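Local structure of cupin type-2 domain-containing protein (Ralstonia eutropha, 2OPK) at residues 32-38 with 102-108; 38-44 with 92-97; 59-64 with 76-80. The protein is of unproven function but adopts a cupin fold and may act as a sugar-phosphate isomerase resembling mannose-6-phosphate isomerase. All coordinates share one frame; numbering follows the deposited sequence. Where two conformers were deposited one is given.

Contact 1. Residues 32-38 with 102-108; sequences KIERIIS and TVWLAVH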
loop_
_atom_site.group_PDB
_atom_site.type_symbol
_atom_site.label_atom_id
_atom_site.label_comp_id
_atom_site.label_asym_id
_atom_site.label_seq_id
_atom_site.Cartn_x
_atom_site.Cartn_y
_atom_site.Cartn_z
ATOM N N LYS B 32 3.713 9.019 -6.916
ATOM C CA LYS B 32 2.602 9.422 -6.113
ATOM C C LYS B 32 1.975 8.213 -5.401
ATOM O O LYS B 32 1.704 7.192 -6.022
ATOM C CB LYS B 32 1.571 10.173 -6.974
ATOM C CG LYS B 32 0.277 10.494 -6.251
ATOM C CD LYS B 32 -0.567 11.508 -6.995
ATOM C CE LYS B 32 -1.279 10.877 -8.173
ATOM N NZ LYS B 32 -2.126 11.910 -8.894
ATOM N N ILE B 33 1.763 8.360 -4.102
ATOM C CA ILE B 33 1.023 7.405 -3.295
ATOM C C ILE B 33 -0.231 8.128 -2.868
ATOM O O ILE B 33 -0.162 9.258 -2.362
ATOM C CB ILE B 33 1.802 6.970 -2.040
ATOM C CG1 ILE B 33 3.165 6.380 -2.430
ATOM C CG2 ILE B 33 1.031 5.907 -1.249
ATOM C CD1 ILE B 33 4.045 6.015 -1.172
ATOM N N GLU B 34 -1.374 7.481 -3.056
ATOM C CA GLU B 34 -2.644 8.097 -2.737
ATOM C C GLU B 34 -3.666 7.092 -2.241
ATOM O O GLU B 34 -3.623 5.907 -2.562
ATOM C CB GLU B 34 -3.222 8.819 -3.966
ATOM C CG GLU B 34 -3.663 7.881 -5.077
ATOM C CD GLU B 34 -4.139 8.589 -6.327
ATOM O OE1 GLU B 34 -4.410 9.821 -6.270
ATOM O OE2 GLU B 34 -4.241 7.871 -7.369
ATOM N N ARG B 35 -4.610 7.628 -1.484
ATOM C CA ARG B 35 -5.805 6.917 -1.032
ATOM C C ARG B 35 -6.971 7.293 -1.987
ATOM O O ARG B 35 -7.077 8.451 -2.406
ATOM C CB ARG B 35 -6.108 7.429 0.354
ATOM C CG ARG B 35 -7.241 6.877 0.974
ATOM C CD ARG B 35 -7.343 7.365 2.388
ATOM N NE ARG B 35 -7.961 8.673 2.606
ATOM C CZ ARG B 35 -8.650 8.951 3.725
ATOM N NH1 ARG B 35 -8.804 8.018 4.647
ATOM N NH2 ARG B 35 -9.195 10.122 3.961
ATOM N N ILE B 36 -7.788 6.308 -2.350
ATOM C CA ILE B 36 -8.987 6.512 -3.167
ATOM C C ILE B 36 -10.150 6.018 -2.331
ATOM O O ILE B 36 -10.061 4.946 -1.694
ATOM C CB ILE B 36 -8.998 5.711 -4.475
ATOM C CG1 ILE B 36 -7.683 5.895 -5.229
ATOM C CG2 ILE B 36 -10.256 6.105 -5.353
ATOM C CD1 ILE B 36 -7.464 4.972 -6.500
ATOM N N ILE B 37 -11.222 6.813 -2.284
ATOM C CA ILE B 37 -12.421 6.458 -1.543
ATOM C C ILE B 37 -13.583 6.350 -2.526
ATOM O O ILE B 37 -14.000 7.362 -3.147
ATOM C CB ILE B 37 -12.770 7.507 -0.458
ATOM C CG1 ILE B 37 -11.548 7.830 0.424
ATOM C CG2 ILE B 37 -13.949 7.044 0.392
ATOM C CD1 ILE B 37 -11.036 6.671 1.240
ATOM N N SER B 38 -14.089 5.126 -2.679
ATOM C CA SER B 38 -15.242 4.844 -3.504
ATOM C C SER B 38 -16.413 4.604 -2.599
ATOM O O SER B 38 -16.275 4.159 -1.449
ATOM C CB SER B 38 -15.018 3.598 -4.353
ATOM O OG SER B 38 -13.860 3.710 -5.161
ATOM N N THR B 102 -15.297 1.742 -0.235
ATOM C CA THR B 102 -14.185 0.973 -0.707
ATOM C C THR B 102 -12.991 1.939 -0.666
ATOM O O THR B 102 -12.990 2.974 -1.349
ATOM C CB THR B 102 -14.419 0.416 -2.112
ATOM O OG1 THR B 102 -15.496 -0.519 -2.084
ATOM C CG2 THR B 102 -13.191 -0.311 -2.620
ATOM N N VAL B 103 -12.021 1.626 0.186
ATOM C CA VAL B 103 -10.796 2.419 0.294
ATOM C C VAL B 103 -9.667 1.678 -0.385
ATOM O O VAL B 103 -9.433 0.492 -0.099
ATOM C CB VAL B 103 -10.396 2.688 1.792
ATOM C CG1 VAL B 103 -9.111 3.503 1.859
ATOM C CG2 VAL B 103 -11.548 3.380 2.538
ATOM N N TRP B 104 -8.962 2.380 -1.267
ATOM C CA TRP B 104 -7.850 1.821 -2.044
ATOM C C TRP B 104 -6.568 2.546 -1.713
ATOM O O TRP B 104 -6.595 3.689 -1.262
ATOM C CB TRP B 104 -8.020 2.058 -3.521
ATOM C CG TRP B 104 -9.357 1.778 -4.154
ATOM C CD1 TRP B 104 -10.501 2.456 -3.960
ATOM C CD2 TRP B 104 -9.644 0.767 -5.133
ATOM N NE1 TRP B 104 -11.500 1.940 -4.750
ATOM C CE2 TRP B 104 -11.001 0.893 -5.474
ATOM C CE3 TRP B 104 -8.887 -0.242 -5.736
ATOM C CZ2 TRP B 104 -11.614 0.065 -6.422
ATOM C CZ3 TRP B 104 -9.478 -1.058 -6.681
ATOM C CH2 TRP B 104 -10.832 -0.916 -7.008
ATOM N N LEU B 105 -5.458 1.873 -1.989
ATOM C CA LEU B 105 -4.125 2.472 -1.926
ATOM C C LEU B 105 -3.569 2.325 -3.314
ATOM O O LEU B 105 -3.580 1.218 -3.872
ATOM C CB LEU B 105 -3.236 1.732 -0.930
ATOM C CG LEU B 105 -1.845 2.337 -0.734
ATOM C CD1 LEU B 105 -1.910 3.711 -0.051
ATOM C CD2 LEU B 105 -1.028 1.385 0.091
ATOM N N ALA B 106 -3.129 3.433 -3.900
ATOM C CA ALA B 106 -2.659 3.445 -5.265
ATOM C C ALA B 106 -1.295 4.116 -5.374
ATOM O O ALA B 106 -1.039 5.144 -4.724
ATOM C CB ALA B 106 -3.681 4.126 -6.169
ATOM N N VAL B 107 -0.421 3.511 -6.184
ATOM C CA VAL B 107 0.931 4.033 -6.407
ATOM C C VAL B 107 1.122 4.220 -7.898
ATOM O O VAL B 107 0.858 3.326 -8.679
ATOM C CB VAL B 107 2.044 3.135 -5.837
ATOM C CG1 VAL B 107 3.458 3.787 -5.967
ATOM C CG2 VAL B 107 1.749 2.768 -4.348
ATOM N N HIS B 108 1.546 5.423 -8.265
ATOM C CA HIS B 108 1.826 5.802 -9.621
ATOM C C HIS B 108 3.307 6.056 -9.725
ATOM O O HIS B 108 3.869 6.785 -8.934
ATOM C CB HIS B 108 1.012 7.062 -9.957
ATOM C CG HIS B 108 -0.476 6.866 -9.846
ATOM N ND1 HIS B 108 -1.249 6.370 -10.883
ATOM C CD2 HIS B 108 -1.327 7.071 -8.808
ATOM C CE1 HIS B 108 -2.510 6.300 -10.492
ATOM N NE2 HIS B 108 -2.586 6.727 -9.242
#

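Contact 2. Residues 38-44 with 92-97; sequences SNGQASP and RVAWTD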
loop_
_atom_site.group_PDB
_atom_site.type_symbol
_atom_site.label_atom_id
_atom_site.label_comp_id
_atom_site.label_asym_id
_atom_site.label_seq_id
_atom_site.Cartn_x
_atom_site.Cartn_y
_atom_site.Cartn_z
ATOM N N SER B 38 -14.089 5.126 -2.679
ATOM C CA SER B 38 -15.242 4.844 -3.504
ATOM C C SER B 38 -16.413 4.604 -2.599
ATOM O O SER B 38 -16.275 4.159 -1.449
ATOM C CB SER B 38 -15.018 3.598 -4.353
ATOM O OG SER B 38 -13.860 3.710 -5.161
ATOM N N ASN B 39 -17.579 4.908 -3.135
ATOM C CA ASN B 39 -18.852 4.641 -2.466
ATOM C C ASN B 39 -19.818 4.130 -3.521
ATOM O O ASN B 39 -20.849 4.759 -3.786
ATOM C CB ASN B 39 -19.415 5.905 -1.816
ATOM C CG ASN B 39 -18.780 6.195 -0.489
ATOM O OD1 ASN B 39 -19.124 5.562 0.511
ATOM N ND2 ASN B 39 -17.856 7.174 -0.464
ATOM N N GLY B 40 -19.450 3.016 -4.157
ATOM C CA GLY B 40 -20.334 2.365 -5.116
ATOM C C GLY B 40 -20.247 2.796 -6.558
ATOM O O GLY B 40 -20.964 2.253 -7.398
ATOM N N GLN B 41 -19.335 3.698 -6.875
ATOM C CA GLN B 41 -19.173 4.145 -8.264
ATOM C C GLN B 41 -18.411 3.120 -9.084
ATOM O O GLN B 41 -17.646 2.311 -8.536
ATOM C CB GLN B 41 -18.427 5.497 -8.376
ATOM C CG GLN B 41 -19.031 6.610 -7.526
ATOM C CD GLN B 41 -18.437 6.672 -6.120
ATOM O OE1 GLN B 41 -17.627 5.830 -5.764
ATOM N NE2 GLN B 41 -18.876 7.630 -5.308
ATOM N N ALA B 42 -18.627 3.180 -10.403
ATOM C CA ALA B 42 -17.891 2.397 -11.366
ATOM C C ALA B 42 -17.436 3.321 -12.498
ATOM O O ALA B 42 -17.979 4.377 -12.678
ATOM C CB ALA B 42 -18.791 1.293 -11.911
ATOM N N SER B 43 -16.430 2.921 -13.265
ATOM C CA SER B 43 -16.021 3.681 -14.441
ATOM C C SER B 43 -17.223 3.876 -15.394
ATOM O O SER B 43 -17.992 2.947 -15.616
ATOM C CB SER B 43 -14.896 2.961 -15.173
ATOM O OG SER B 43 -13.745 2.924 -14.376
ATOM N N PRO B 44 -17.424 5.101 -15.912
ATOM C CA PRO B 44 -18.568 5.277 -16.821
ATOM C C PRO B 44 -18.464 4.440 -18.082
ATOM O O PRO B 44 -17.374 4.036 -18.472
ATOM C CB PRO B 44 -18.513 6.764 -17.197
ATOM C CG PRO B 44 -17.184 7.279 -16.749
ATOM C CD PRO B 44 -16.660 6.350 -15.697
ATOM N N ARG B 92 -10.402 -0.463 -16.309
ATOM C CA ARG B 92 -11.568 0.232 -15.829
ATOM C C ARG B 92 -12.060 -0.433 -14.562
ATOM O O ARG B 92 -11.740 -1.585 -14.316
ATOM C CB ARG B 92 -12.678 0.241 -16.892
ATOM C CG ARG B 92 -13.117 -1.146 -17.398
ATOM C CD ARG B 92 -14.223 -1.022 -18.458
ATOM N NE ARG B 92 -15.552 -0.881 -17.853
ATOM C CZ ARG B 92 -16.206 0.263 -17.644
ATOM N NH1 ARG B 92 -15.741 1.438 -18.057
ATOM N NH2 ARG B 92 -17.393 0.204 -17.047
ATOM N N VAL B 93 -12.826 0.326 -13.770
ATOM C CA VAL B 93 -13.463 -0.175 -12.580
ATOM C C VAL B 93 -14.854 -0.650 -12.991
ATOM O O VAL B 93 -15.694 0.148 -13.405
ATOM C CB VAL B 93 -13.520 0.910 -11.476
ATOM C CG1 VAL B 93 -14.251 0.386 -10.264
ATOM C CG2 VAL B 93 -12.108 1.321 -11.110
ATOM N N ALA B 94 -15.067 -1.969 -12.924
ATOM C CA ALA B 94 -16.342 -2.558 -13.290
ATOM C C ALA B 94 -17.411 -2.292 -12.196
ATOM O O ALA B 94 -18.575 -2.059 -12.505
ATOM C CB ALA B 94 -16.163 -4.030 -13.539
ATOM N N TRP B 95 -17.008 -2.310 -10.920
ATOM C CA TRP B 95 -17.925 -1.985 -9.816
ATOM C C TRP B 95 -17.135 -1.752 -8.539
ATOM O O TRP B 95 -15.985 -2.164 -8.444
ATOM C CB TRP B 95 -18.961 -3.111 -9.550
ATOM C CG TRP B 95 -18.375 -4.350 -8.880
ATOM C CD1 TRP B 95 -18.261 -4.576 -7.539
ATOM C CD2 TRP B 95 -17.810 -5.507 -9.528
ATOM N NE1 TRP B 95 -17.642 -5.788 -7.299
ATOM C CE2 TRP B 95 -17.357 -6.383 -8.500
ATOM C CE3 TRP B 95 -17.646 -5.894 -10.870
ATOM C CZ2 TRP B 95 -16.761 -7.602 -8.775
ATOM C CZ3 TRP B 95 -17.052 -7.108 -11.138
ATOM C CH2 TRP B 95 -16.619 -7.950 -10.101
ATOM N N THR B 96 -17.782 -1.116 -7.560
ATOM C CA THR B 96 -17.280 -1.015 -6.192
ATOM C C THR B 96 -18.409 -1.413 -5.253
ATOM O O THR B 96 -19.560 -1.375 -5.630
ATOM C CB THR B 96 -16.689 0.389 -5.813
ATOM O OG1 THR B 96 -17.663 1.441 -5.966
ATOM C CG2 THR B 96 -15.489 0.700 -6.670
ATOM N N ASP B 97 -18.046 -1.781 -4.022
ATOM C CA ASP B 97 -18.979 -2.221 -3.000
ATOM C C ASP B 97 -20.166 -1.266 -2.868
ATOM O O ASP B 97 -19.992 -0.027 -2.730
ATOM C CB ASP B 97 -18.248 -2.352 -1.653
ATOM C CG ASP B 97 -18.957 -3.252 -0.678
ATOM O OD1 ASP B 97 -20.067 -2.900 -0.215
ATOM O OD2 ASP B 97 -18.372 -4.307 -0.346
HETATM O O HOH W 1 -17.673 1.309 -2.312
HETATM O O HOH W 2 -20.395 -0.160 -8.628
#

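Contact 3. Residues 59-64 with 76-80; sequences VVSGSA and VMRPG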
loop_
_atom_site.group_PDB
_atom_site.type_symbol
_atom_site.label_atom_id
_atom_site.label_comp_id
_atom_site.label_asym_id
_atom_site.label_seq_id
_atom_site.Cartn_x
_atom_site.Cartn_y
_atom_site.Cartn_z
ATOM N N VAL B 59 -7.086 -2.942 -2.945
ATOM C CA VAL B 59 -8.302 -2.723 -2.127
ATOM C C VAL B 59 -7.898 -2.989 -0.701
ATOM O O VAL B 59 -7.362 -4.046 -0.407
ATOM C CB VAL B 59 -9.440 -3.675 -2.508
ATOM C CG1 VAL B 59 -10.631 -3.452 -1.601
ATOM C CG2 VAL B 59 -9.821 -3.491 -4.006
ATOM N N VAL B 60 -8.142 -2.022 0.174
ATOM C CA VAL B 60 -7.793 -2.133 1.591
ATOM C C VAL B 60 -9.039 -2.366 2.454
ATOM O O VAL B 60 -8.966 -3.026 3.506
ATOM C CB VAL B 60 -7.007 -0.875 2.045
ATOM C CG1 VAL B 60 -6.388 -1.099 3.359
ATOM C CG2 VAL B 60 -5.881 -0.589 1.081
ATOM N N SER B 61 -10.168 -1.808 2.027
ATOM C CA SER B 61 -11.450 -2.059 2.649
ATOM C C SER B 61 -12.514 -2.014 1.577
ATOM O O SER B 61 -12.290 -1.469 0.503
ATOM C CB SER B 61 -11.784 -1.056 3.753
ATOM O OG SER B 61 -11.817 0.264 3.234
ATOM N N GLY B 62 -13.678 -2.607 1.868
ATOM C CA GLY B 62 -14.721 -2.724 0.841
ATOM C C GLY B 62 -14.396 -3.798 -0.188
ATOM O O GLY B 62 -13.875 -4.847 0.156
ATOM N N SER B 63 -14.798 -3.582 -1.428
ATOM C CA SER B 63 -14.639 -4.586 -2.482
ATOM C C SER B 63 -14.851 -3.945 -3.842
ATOM O O SER B 63 -15.461 -2.875 -3.945
ATOM C CB SER B 63 -15.616 -5.774 -2.328
ATOM O OG SER B 63 -16.971 -5.376 -2.451
ATOM N N ALA B 64 -14.378 -4.625 -4.878
ATOM C CA ALA B 64 -14.450 -4.099 -6.229
ATOM C C ALA B 64 -14.254 -5.168 -7.297
ATOM O O ALA B 64 -13.959 -6.331 -7.017
ATOM C CB ALA B 64 -13.344 -2.974 -6.406
ATOM N N VAL B 76 -12.517 -10.041 -9.546
ATOM C CA VAL B 76 -12.908 -9.743 -8.165
ATOM C C VAL B 76 -11.694 -9.285 -7.334
ATOM O O VAL B 76 -10.595 -9.849 -7.426
ATOM C CB VAL B 76 -13.555 -11.004 -7.476
ATOM C CG1 VAL B 76 -13.693 -10.820 -5.954
ATOM C CG2 VAL B 76 -14.928 -11.306 -8.131
HETATM N N MSE B 77 -11.907 -8.249 -6.533
HETATM C CA MSE B 77 -10.891 -7.720 -5.644
HETATM C C MSE B 77 -11.530 -7.464 -4.281
HETATM O O MSE B 77 -12.453 -6.665 -4.146
HETATM C CB MSE B 77 -10.284 -6.435 -6.256
HETATM C CG MSE B 77 -9.401 -6.712 -7.543
HETATM SE SE MSE B 77 -8.760 -5.006 -8.146
HETATM C CE MSE B 77 -7.071 -4.863 -7.034
ATOM N N ARG B 78 -11.066 -8.222 -3.300
ATOM C CA ARG B 78 -11.416 -8.081 -1.896
ATOM C C ARG B 78 -10.220 -7.425 -1.187
ATOM O O ARG B 78 -9.167 -7.248 -1.801
ATOM C CB ARG B 78 -11.686 -9.473 -1.314
ATOM C CG ARG B 78 -12.522 -10.368 -2.208
ATOM C CD ARG B 78 -13.855 -9.722 -2.504
ATOM N NE ARG B 78 -14.660 -9.566 -1.300
ATOM C CZ ARG B 78 -15.965 -9.283 -1.288
ATOM N NH1 ARG B 78 -16.648 -9.133 -2.407
ATOM N NH2 ARG B 78 -16.606 -9.199 -0.141
ATOM N N PRO B 79 -10.383 -7.028 0.081
ATOM C CA PRO B 79 -9.270 -6.429 0.838
ATOM C C PRO B 79 -8.020 -7.298 0.754
ATOM O O PRO B 79 -8.100 -8.520 0.930
ATOM C CB PRO B 79 -9.820 -6.380 2.268
ATOM C CG PRO B 79 -11.285 -6.188 2.069
ATOM C CD PRO B 79 -11.602 -7.101 0.912
ATOM N N GLY B 80 -6.893 -6.682 0.420
ATOM C CA GLY B 80 -5.641 -7.401 0.209
ATOM C C GLY B 80 -5.295 -7.700 -1.243
ATOM O O GLY B 80 -4.139 -7.906 -1.554
HETATM O O HOH W 3 -15.760 -8.060 -5.128
#

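Contact 1. Residues 32-38 with 102-108
The indole of Trp104 presents its nitrogen-bearing edge to strand 32-38. Ile36 O lies in the ring plane next to CD1, and Ser38 OG, slightly tilted from that plane, accepts the bond from Trp104 NE1 at 3.0 Å. Over one face of the indole, near the rim, sits the CG2 methyl of Thr102, two residues back on the same strand. The His108 ring, toward the other end, receives the Glu34 carboxylate at its edge, and one face of the Arg35 guanidinium carries Ile37 CD1, near its rim. These groups decorate two antiparallel neighbours in the five-stranded sheet of the cupin fold, paired without a break from Lys32-His108 to Ser38-Thr102. Eight backbone N-H···O bonds hold the register, with CA-H···O contacts such as Arg35 CA to Trp104 O at 3.3 Å between them.

On the face that carries Trp104, Ile36 fills the space between the aromatic ring and the next pair along: its CB approaches Trp104 CD1 to 3.6 Å, and its CD1 meets Ala106 CB at 3.9 Å. An unidentified bound molecule lies close to the indole, so this face may line a pocket; Ser38 OG is also hydrogen-bonded to Glu20.

The opposite face is mainly aliphatic. Ile37 CD1 packs alongside Val103 CG2 at 3.6 Å, and Leu105 and Val107 touch the second subunit. Arg35 leaves this pairing for Gln23 and the carbonyls of Leu9 and Ala11.

With CG placed between its backbone N and carbonyl carbon (chi1 69°), Glu34 rises from the sheet and extends to the imidazole, its carboxylate turned 82° from the ring. His108 NE2 donates to Glu34 OE2 at 2.7 Å along a bent path, 141° at the hydrogen, from above the carboxylate plane.

Contact 2. Residues 38-44 with 92-97
Arg92 reaches across to the loop 38-44 and grips the backbone of Ser43 and Pro44. Its CB lies beside the Ser43 side chain, 3.8 Å from Ser43 OG. The chain then runs straight through CG and bends at the next bond (chi3 -83°), which lays the guanidinium against the loop with CZ still close to Ser43 CB. At the tip the two terminal nitrogens part company: NH2 donates to Ser43 O at 3.2 Å, and NH1 to Pro44 O at 3.1 Å. Both carbonyls are met from well above their planes. NH1 is bonded as well, and more strongly, to Phe47 O beyond the segment, so one guanidinium holds three carbonyls of the chain between strands 31-38 and 54-61.

Ser43 in turn bonds to Val93 through both its backbone and its hydroxyl. Its N-H goes to Val93 O at 2.9 Å, while Ser43 OG accepts the N-H of Val93, N to OG 2.8 Å, a fairly straight bond that occupies an N-H of the outer strand edge. Farther along, the CB methyl of Ala42 rests on Ala94 O.

Thr96 fastens the other end. Its hydroxyl sits between the backbone N and carbonyl carbon (chi1 59°), from where OG1 donates to Gln41 O at 2.7 Å; the methyl CG2 turns to Ser38 and meets its CB at 3.7 Å. A water links Gly40 O with Thr96 N. Gln41 OE1 receives the N-H of Asn39 within the loop, and Gln41 NE2 goes to Pro18 O.

The loop that follows strand 31-38 thus runs along strand 91-96, an outermost member of the three-stranded sheet. On its other edge that strand pairs with 64-68, where Ala94 and Trp95 form a classic beta bulge opposite Gly65.

Contact 3. Residues 59-64 with 76-80
Two successive bends in the Arg78 chain (chi2 -58°, chi3 -64°) fold its guanidinium back over Ser63, whose CB lies against one face of the group, toward the rim, 3.5 Å from Arg78 NH1. Ser63 has its hydroxyl between the backbone N and carbonyl carbon (chi1 64°), where OG bonds to Asp97. A water joins Arg78 NH1 to Ala64 O, and a glycerol lies near the same arginine.

Ala64 and the selenomethionine Met77 form an antiparallel hydrogen-bonded pair: Ala64 N to Met77 O and Met77 N to Ala64 O, each 2.9 Å. Val59 crosses the Met77 side chain, its CG2 touching Met77 CB at 3.7 Å. The ring of Pro79 fits into the curve of residues 60-62, with CD 3.3 Å from Gly62 O, and Gly80 N closes the far end on Val59 O at 2.8 Å.

The segment 59-64 leaves the five-stranded sheet, passes the classic beta bulge of Val60 and Ser61 opposite Val103, and enters the three-stranded one; 76-80 runs antiparallel to it, from the end of strand 75-77 to the start of strand 81-85, and Gly80 makes backbone hydrogen bonds to the second subunit.

From the N terminus, strand 31-38 supplies the first half of contact 1 and runs straight on through Ser38, common to both contacts, into the loop of contact 2. Next come 59-64 and 76-80, which close the short inner loop of contact 3. The chain then returns through 92-97, completing contact 2, and finally through 102-108, completing contact 1. The three closures are therefore concentric, and none crosses another. Contact 1 lies in the five-stranded sheet, contact 2 secures a loop to the smaller sheet, and contact 3 bridges the two. Direct bonds tie them together, Val60 N to Val103 O and Thr102 OG1 with Ser63 O, and Trp104 packs on both Thr96 and Ala64.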